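Long-range contacts in putative cell invasion protein with MAC/Perforin domain (Bacteroides thetaiotaomicron VPI-5482, PDB 3KK7), which is of unproven function but belongs to the membrane-attack complex/perforin family and may act on membranes or in cell invasion: residues A[120-125]-A[338-344]; A[68-72]-A[334-338]. All coordinates share one frame; numbering follows the deposited sequence.

Interaction 1 (A[120-125]-A[338-344]); sequences FTKTVK and LQDGGLY
Lys125 reaches Tyr344 because its CG stands anti to the backbone N (chi1 175°) and the chain stays extended beyond it. The Lys125 chain lies across one face of the Tyr344 ring, the two side chains running at about right angles. Its CD lies over that face, 4.0 Å from the ring centroid of Tyr344, in a CH-pi contact displaced toward the rim. The ammonium carries on past the ring to a salt bridge with Asp348. A serine in place of Tyr344 would probably leave the methylenes of Lys125 without their flat support and its chain freer to turn.

Three backbone hydrogen bonds join the segments. Gly341 N donates to Lys122 O at 2.9 Å. Leu343 N donates to Thr123 O, and Lys125 N to Leu343 O. The last two frame a single beta bridge between Val124 and Leu343. The type II turn from Gln339 to Gly342 gives Gly341 a positive phi (64°), which favours glycine, and its CA packs on Thr123 O.

Thr123 OG1 is held by Phe120 O at 2.7 Å, and that carbonyl also accepts Thr123 N. Leu343 CD1 packs beside Thr123 OG1 and lies 3.7 Å from Phe120 CE1. Thr123 CG2 rests 3.9 Å from Leu338 CB. Lys122 NZ stays 4.3 Å from Asp340 OD1, too far for a salt bridge.

The loop between strand 93-108 and helix 133-146 is therefore tied to the central MACPF sheet mainly by backbone bonds and apolar contacts, while the Lys122–Asp340 attraction is probably modest.

Interaction 2 (A[68-72]-A[334-338]); sequences IIGDF and TMIDL
Gly70 sits at phi 85° in a type II turn from Ile68 to Asp71 and brings its CA within 3.8 Å of Asp337 CA, while the loop runs roughly antiparallel to strand 334-338. A side chain at Gly70 would strike the backbone of Asp337 and Leu338, and at these backbone angles a CB would also press on the preceding carbonyl oxygen. The link between the two backbones is slight: Phe72 N gives a weak hydrogen bond to Met335 O at 3.4 Å.

Leu338 lies against the glycine, with its CG 3.5 Å from Gly70 CA. Its CD1 meets Ile69 CG2 at 3.6 Å, the two side chains crossing at about a right angle. Met335, a selenomethionine, is extended to SE and then bends (chi3 112°). The bend carries its methyl CE beside Gly70 O and Asp71 O. Phe72 crosses Thr334 at about a right angle. Its CD2 is 3.5 Å from Thr334 CG2, and Met335 O lies at the ring edge. Phe55 packs on Phe72, Thr334 and Met335.

Asp337 OD1 accepts Leu338 N at 2.8 Å on its anti side, which fixes the carboxylate against its own strand. Its OD2 forms a salt bridge with Lys104. Arg221 NH1 binds both Ile69 O and Ile336 O, so one guanidinium joins the two segments.

With so little direct hydrogen bonding, the loop is held on the MACPF strand by close apolar contact and by Arg221. Lys104 probably offsets the charge of Asp337, with Arg221 weakly at longer range; Glu165 lies close to OD2 and may raise the cost of that charge.

Overall arrangement
Interactions 1 and 2 have centres about 12 Å apart and use consecutive strands, 334-338 and 343-345. Both strands pair with strand 211-218 of the large antiparallel sheet in the MACPF region. Leu338 belongs to both contacts: it meets Thr123 in interaction 1 and Ile69 with Gly70 in interaction 2. The two loops also touch directly. Ile69 CD1 is 3.7 Å from Phe120 N, and Ile69 CG2 is 3.9 Å from Thr123 CG2. Segments 68-72 and 120-125 thus lie next to each other against the same run of chain, 334-344. Interaction 1 is tied by backbone bonds, whereas interaction 2 has a single weak direct hydrogen bond and relies on side-chain packing and the bridging Arg221.

Interaction 1 (A[120-125]-A[338-344])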
ATOM      1  N   PHE A 120      -2.035 -10.905 -11.652  1.00 24.24           N
ATOM      2  CA  PHE A 120      -1.847  -9.726 -10.779  1.00 25.16           C
ATOM      3  C   PHE A 120      -0.475  -9.728 -10.102  1.00 25.42           C
ATOM      4  O   PHE A 120       0.206  -8.704 -10.091  1.00 25.52           O
ATOM      5  CB  PHE A 120      -2.941  -9.628  -9.713  1.00 25.39           C
ATOM      6  CG  PHE A 120      -2.735  -8.503  -8.760  1.00 25.72           C
ATOM      7  CD1 PHE A 120      -2.657  -7.214  -9.216  1.00 25.59           C
ATOM      8  CD2 PHE A 120      -2.572  -8.733  -7.410  1.00 27.84           C
ATOM      9  CE1 PHE A 120      -2.436  -6.162  -8.339  1.00 26.15           C
ATOM     10  CE2 PHE A 120      -2.339  -7.682  -6.537  1.00 27.00           C
ATOM     11  CZ  PHE A 120      -2.279  -6.400  -7.009  1.00 25.88           C
ATOM     12  N   THR A 121      -0.072 -10.891  -9.582  1.00 25.40           N
ATOM     13  CA  THR A 121       1.185 -11.052  -8.869  1.00 25.22           C
ATOM     14  C   THR A 121       2.370 -10.451  -9.592  1.00 25.69           C
ATOM     15  O   THR A 121       3.198  -9.748  -8.995  1.00 26.04           O
ATOM     16  CB  THR A 121       1.462 -12.532  -8.634  1.00 25.44           C
ATOM     17  OG1 THR A 121       0.423 -13.054  -7.795  1.00 26.07           O
ATOM     18  CG2 THR A 121       2.857 -12.772  -8.008  1.00 22.67           C
ATOM     19  N   LYS A 122       2.458 -10.719 -10.885  1.00 26.08           N
ATOM     20  CA  LYS A 122       3.620 -10.280 -11.648  1.00 25.98           C
ATOM     21  C   LYS A 122       3.616  -8.798 -11.971  1.00 25.52           C
ATOM     22  O   LYS A 122       4.648  -8.293 -12.402  1.00 25.51           O
ATOM     23  CB  LYS A 122       3.779 -11.100 -12.916  1.00 25.82           C
ATOM     24  CG  LYS A 122       2.780 -10.814 -14.001  1.00 27.49           C
ATOM     25  CD  LYS A 122       2.927 -11.894 -15.092  1.00 29.29           C
ATOM     26  CE  LYS A 122       2.013 -11.656 -16.270  1.00 30.04           C
ATOM     27  NZ  LYS A 122       2.370 -12.564 -17.407  1.00 31.82           N
ATOM     28  N   THR A 123       2.473  -8.115 -11.780  1.00 24.89           N
ATOM     29  CA  THR A 123       2.407  -6.650 -11.912  1.00 24.23           C
ATOM     30  C   THR A 123       3.055  -5.903 -10.736  1.00 24.15           C
ATOM     31  O   THR A 123       3.412  -4.754 -10.863  1.00 23.73           O
ATOM     32  CB  THR A 123       0.969  -6.104 -12.053  1.00 23.78           C
ATOM     33  OG1 THR A 123       0.303  -6.134 -10.779  1.00 24.21           O
ATOM     34  CG2 THR A 123       0.202  -6.865 -13.078  1.00 22.16           C
ATOM     35  N   VAL A 124       3.176  -6.545  -9.590  1.00 25.03           N
ATOM     36  CA  VAL A 124       3.764  -5.908  -8.425  1.00 25.34           C
ATOM     37  C   VAL A 124       5.261  -6.125  -8.446  1.00 25.89           C
ATOM     38  O   VAL A 124       5.754  -7.185  -8.857  1.00 26.67           O
ATOM     39  CB  VAL A 124       3.137  -6.436  -7.123  1.00 25.96           C
ATOM     40  CG1 VAL A 124       3.748  -5.741  -5.887  1.00 24.72           C
ATOM     41  CG2 VAL A 124       1.594  -6.257  -7.167  1.00 24.36           C
ATOM     42  N   LYS A 125       5.979  -5.080  -8.053  1.00 25.96           N
ATOM     43  CA  LYS A 125       7.428  -5.086  -7.982  1.00 26.14           C
ATOM     44  C   LYS A 125       8.000  -6.400  -7.441  1.00 26.40           C
ATOM     45  O   LYS A 125       7.733  -6.809  -6.332  1.00 26.29           O
ATOM     46  CB  LYS A 125       7.881  -3.949  -7.077  1.00 26.08           C
ATOM     47  CG  LYS A 125       9.325  -3.881  -6.799  1.00 24.17           C
ATOM     48  CD  LYS A 125       9.546  -3.083  -5.532  1.00 24.89           C
ATOM     49  CE  LYS A 125      11.013  -2.671  -5.360  1.00 23.00           C
ATOM     50  NZ  LYS A 125      11.205  -2.213  -3.963  1.00 24.00           N
ATOM     51  N   LEU A 338      -1.315  -3.360 -16.990  1.00 25.72           N
ATOM     52  CA  LEU A 338      -0.100  -3.058 -16.249  1.00 25.42           C
ATOM     53  C   LEU A 338       1.093  -3.843 -16.814  1.00 25.30           C
ATOM     54  O   LEU A 338       0.946  -4.955 -17.290  1.00 24.46           O
ATOM     55  CB  LEU A 338      -0.286  -3.404 -14.771  1.00 25.29           C
ATOM     56  CG  LEU A 338      -1.362  -2.620 -14.013  1.00 26.44           C
ATOM     57  CD1 LEU A 338      -1.645  -3.253 -12.658  1.00 26.67           C
ATOM     58  CD2 LEU A 338      -0.971  -1.148 -13.828  1.00 26.93           C
ATOM     59  N   GLN A 339       2.268  -3.221 -16.767  1.00 24.95           N
ATOM     60  CA  GLN A 339       3.517  -3.869 -17.095  1.00 24.54           C
ATOM     61  C   GLN A 339       3.919  -4.731 -15.933  1.00 24.24           C
ATOM     62  O   GLN A 339       3.554  -4.451 -14.795  1.00 23.92           O
ATOM     63  CB  GLN A 339       4.622  -2.830 -17.291  1.00 24.38           C
ATOM     64  CG  GLN A 339       4.452  -1.972 -18.495  1.00 22.93           C
ATOM     65  CD  GLN A 339       5.599  -0.987 -18.663  1.00 22.05           C
ATOM     66  OE1 GLN A 339       6.772  -1.318 -18.395  1.00 18.46           O
ATOM     67  NE2 GLN A 339       5.275   0.221 -19.156  1.00 18.67           N
ATOM     68  N   ASP A 340       4.694  -5.767 -16.208  1.00 24.13           N
ATOM     69  CA  ASP A 340       5.232  -6.568 -15.126  1.00 24.04           C
ATOM     70  C   ASP A 340       6.022  -5.618 -14.230  1.00 23.88           C
ATOM     71  O   ASP A 340       6.799  -4.789 -14.704  1.00 23.76           O
ATOM     72  CB  ASP A 340       6.135  -7.689 -15.636  1.00 23.86           C
ATOM     73  CG  ASP A 340       5.379  -8.767 -16.418  1.00 24.48           C
ATOM     74  OD1 ASP A 340       4.141  -8.725 -16.539  1.00 24.78           O
ATOM     75  OD2 ASP A 340       6.058  -9.671 -16.935  1.00 26.03           O
ATOM     76  N   GLY A 341       5.803  -5.719 -12.930  1.00 23.50           N
ATOM     77  CA  GLY A 341       6.455  -4.816 -12.002  1.00 23.50           C
ATOM     78  C   GLY A 341       6.066  -3.350 -12.156  1.00 23.16           C
ATOM     79  O   GLY A 341       6.828  -2.484 -11.751  1.00 23.31           O
ATOM     80  N   GLY A 342       4.884  -3.083 -12.730  1.00 22.94           N
ATOM     81  CA  GLY A 342       4.373  -1.717 -12.914  1.00 22.79           C
ATOM     82  C   GLY A 342       3.703  -1.100 -11.692  1.00 23.08           C
ATOM     83  O   GLY A 342       3.219   0.024 -11.762  1.00 22.90           O
ATOM     84  N   LEU A 343       3.626  -1.856 -10.590  1.00 23.39           N
ATOM     85  CA  LEU A 343       3.055  -1.381  -9.320  1.00 23.44           C
ATOM     86  C   LEU A 343       4.104  -1.480  -8.216  1.00 22.76           C
ATOM     87  O   LEU A 343       4.642  -2.539  -7.965  1.00 23.27           O
ATOM     88  CB  LEU A 343       1.810  -2.183  -8.904  1.00 23.34           C
ATOM     89  CG  LEU A 343       0.536  -2.099  -9.739  1.00 23.41           C
ATOM     90  CD1 LEU A 343      -0.502  -3.082  -9.187  1.00 21.11           C
ATOM     91  CD2 LEU A 343      -0.001  -0.684  -9.761  1.00 23.14           C
ATOM     92  N   TYR A 344       4.360  -0.365  -7.547  1.00 22.54           N
ATOM     93  CA  TYR A 344       5.336  -0.283  -6.475  1.00 22.39           C
ATOM     94  C   TYR A 344       4.632  -0.013  -5.173  1.00 22.23           C
ATOM     95  O   TYR A 344       3.662   0.724  -5.139  1.00 22.79           O
ATOM     96  CB  TYR A 344       6.332   0.852  -6.765  1.00 22.85           C
ATOM     97  CG  TYR A 344       7.569   0.363  -7.477  1.00 22.92           C
ATOM     98  CD1 TYR A 344       7.466  -0.285  -8.702  1.00 22.78           C
ATOM     99  CD2 TYR A 344       8.840   0.513  -6.907  1.00 23.56           C
ATOM    100  CE1 TYR A 344       8.580  -0.762  -9.342  1.00 24.12           C
ATOM    101  CE2 TYR A 344       9.979   0.032  -7.556  1.00 23.37           C
ATOM    102  CZ  TYR A 344       9.830  -0.603  -8.762  1.00 23.04           C
ATOM    103  OH  TYR A 344      10.907  -1.073  -9.429  1.00 26.40           O
TER

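Interaction 2 (A[68-72]-A[334-338])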
ATOM      1  N   ILE A  68     -10.336  -5.342 -12.141  1.00 26.18           N
ATOM      2  CA  ILE A  68      -9.766  -5.528 -13.458  1.00 25.52           C
ATOM      3  C   ILE A  68      -8.379  -4.904 -13.392  1.00 25.46           C
ATOM      4  O   ILE A  68      -8.223  -3.710 -13.149  1.00 24.86           O
ATOM      5  CB  ILE A  68     -10.586  -4.894 -14.553  1.00 25.44           C
ATOM      6  CG1 ILE A  68     -12.041  -5.378 -14.493  1.00 26.46           C
ATOM      7  CG2 ILE A  68      -9.988  -5.258 -15.901  1.00 24.03           C
ATOM      8  CD1 ILE A  68     -12.249  -6.859 -14.785  1.00 25.31           C
ATOM      9  N   ILE A  69      -7.380  -5.754 -13.597  1.00 25.61           N
ATOM     10  CA  ILE A  69      -5.976  -5.380 -13.490  1.00 25.40           C
ATOM     11  C   ILE A  69      -5.617  -4.338 -14.549  1.00 25.21           C
ATOM     12  O   ILE A  69      -5.778  -4.579 -15.746  1.00 23.70           O
ATOM     13  CB  ILE A  69      -5.067  -6.602 -13.695  1.00 25.20           C
ATOM     14  CG1 ILE A  69      -5.372  -7.687 -12.656  1.00 25.43           C
ATOM     15  CG2 ILE A  69      -3.589  -6.184 -13.624  1.00 25.39           C
ATOM     16  CD1 ILE A  69      -4.938  -9.070 -13.106  1.00 23.21           C
ATOM     17  N   GLY A  70      -5.132  -3.193 -14.091  1.00 25.18           N
ATOM     18  CA  GLY A  70      -4.698  -2.132 -14.992  1.00 26.11           C
ATOM     19  C   GLY A  70      -5.786  -1.191 -15.481  1.00 26.44           C
ATOM     20  O   GLY A  70      -5.510  -0.285 -16.263  1.00 27.37           O
ATOM     21  N   ASP A  71      -7.012  -1.407 -15.006  1.00 26.52           N
ATOM     22  CA  ASP A  71      -8.172  -0.578 -15.312  1.00 26.07           C
ATOM     23  C   ASP A  71      -7.935   0.852 -14.786  1.00 25.93           C
ATOM     24  O   ASP A  71      -7.695   1.039 -13.598  1.00 25.64           O
ATOM     25  CB  ASP A  71      -9.397  -1.238 -14.637  1.00 26.15           C
ATOM     26  CG  ASP A  71     -10.717  -0.472 -14.819  1.00 25.51           C
ATOM     27  OD1 ASP A  71     -10.741   0.688 -15.296  1.00 25.24           O
ATOM     28  OD2 ASP A  71     -11.752  -1.073 -14.446  1.00 25.89           O
ATOM     29  N   PHE A  72      -8.054   1.840 -15.674  1.00 25.65           N
ATOM     30  CA  PHE A  72      -7.848   3.237 -15.332  1.00 25.56           C
ATOM     31  C   PHE A  72      -8.724   3.713 -14.181  1.00 25.69           C
ATOM     32  O   PHE A  72      -8.313   4.582 -13.429  1.00 26.19           O
ATOM     33  CB  PHE A  72      -8.047   4.148 -16.553  1.00 25.47           C
ATOM     34  CG  PHE A  72      -9.475   4.344 -16.944  1.00 26.10           C
ATOM     35  CD1 PHE A  72     -10.221   5.380 -16.389  1.00 26.42           C
ATOM     36  CD2 PHE A  72     -10.080   3.506 -17.861  1.00 26.57           C
ATOM     37  CE1 PHE A  72     -11.548   5.585 -16.749  1.00 26.19           C
ATOM     38  CE2 PHE A  72     -11.425   3.693 -18.222  1.00 26.31           C
ATOM     39  CZ  PHE A  72     -12.158   4.737 -17.662  1.00 26.25           C
ATOM     40  N   THR A 334      -6.690   5.294 -23.023  1.00 26.86           N
ATOM     41  CA  THR A 334      -6.562   5.468 -21.585  1.00 26.08           C
ATOM     42  C   THR A 334      -5.660   4.360 -21.064  1.00 25.40           C
ATOM     43  O   THR A 334      -5.130   3.592 -21.853  1.00 24.37           O
ATOM     44  CB  THR A 334      -7.937   5.478 -20.887  1.00 25.82           C
ATOM     45  OG1 THR A 334      -7.769   5.898 -19.527  1.00 26.79           O
ATOM     46  CG2 THR A 334      -8.593   4.095 -20.923  1.00 25.02           C
HETATM   47  N   MSE A 335      -5.460   4.295 -19.756  1.00 25.45           N
HETATM   48  CA  MSE A 335      -4.694   3.195 -19.170  1.00 25.97           C
HETATM   49  C   MSE A 335      -5.515   1.899 -19.264  1.00 25.90           C
HETATM   50  O   MSE A 335      -6.637   1.863 -18.790  1.00 25.66           O
HETATM   51  CB  MSE A 335      -4.367   3.487 -17.712  1.00 26.29           C
HETATM   52  CG  MSE A 335      -3.654   2.339 -16.988  1.00 26.31           C
HETATM   53 SE   MSE A 335      -3.135   2.919 -15.219  0.75 25.44          SE
HETATM   54  CE  MSE A 335      -4.292   1.833 -14.100  1.00 26.68           C
ATOM     55  N   ILE A 336      -4.941   0.842 -19.848  1.00 25.82           N
ATOM     56  CA  ILE A 336      -5.665  -0.401 -20.074  1.00 25.33           C
ATOM     57  C   ILE A 336      -5.091  -1.694 -19.455  1.00 25.65           C
ATOM     58  O   ILE A 336      -5.792  -2.711 -19.416  1.00 25.00           O
ATOM     59  CB  ILE A 336      -5.874  -0.623 -21.563  1.00 25.27           C
ATOM     60  CG1 ILE A 336      -4.539  -0.749 -22.287  1.00 25.74           C
ATOM     61  CG2 ILE A 336      -6.700   0.497 -22.127  1.00 24.09           C
ATOM     62  CD1 ILE A 336      -4.655  -1.331 -23.691  1.00 24.14           C
ATOM     63  N   ASP A 337      -3.846  -1.679 -18.981  1.00 25.87           N
ATOM     64  CA  ASP A 337      -3.231  -2.881 -18.375  1.00 25.95           C
ATOM     65  C   ASP A 337      -1.924  -2.459 -17.747  1.00 25.96           C
ATOM     66  O   ASP A 337      -1.471  -1.334 -17.958  1.00 25.95           O
ATOM     67  CB  ASP A 337      -2.968  -3.986 -19.416  1.00 26.07           C
ATOM     68  CG  ASP A 337      -3.183  -5.413 -18.863  1.00 27.54           C
ATOM     69  OD1 ASP A 337      -2.912  -5.616 -17.653  1.00 28.09           O
ATOM     70  OD2 ASP A 337      -3.600  -6.330 -19.644  1.00 26.28           O
ATOM     71  N   LEU A 338      -1.315  -3.360 -16.990  1.00 25.72           N
ATOM     72  CA  LEU A 338      -0.100  -3.058 -16.249  1.00 25.42           C
ATOM     73  C   LEU A 338       1.093  -3.843 -16.814  1.00 25.30           C
ATOM     74  O   LEU A 338       0.946  -4.955 -17.290  1.00 24.46           O
ATOM     75  CB  LEU A 338      -0.286  -3.404 -14.771  1.00 25.29           C
ATOM     76  CG  LEU A 338      -1.362  -2.620 -14.013  1.00 26.44           C
ATOM     77  CD1 LEU A 338      -1.645  -3.253 -12.658  1.00 26.67           C
ATOM     78  CD2 LEU A 338      -0.971  -1.148 -13.828  1.00 26.93           C
TER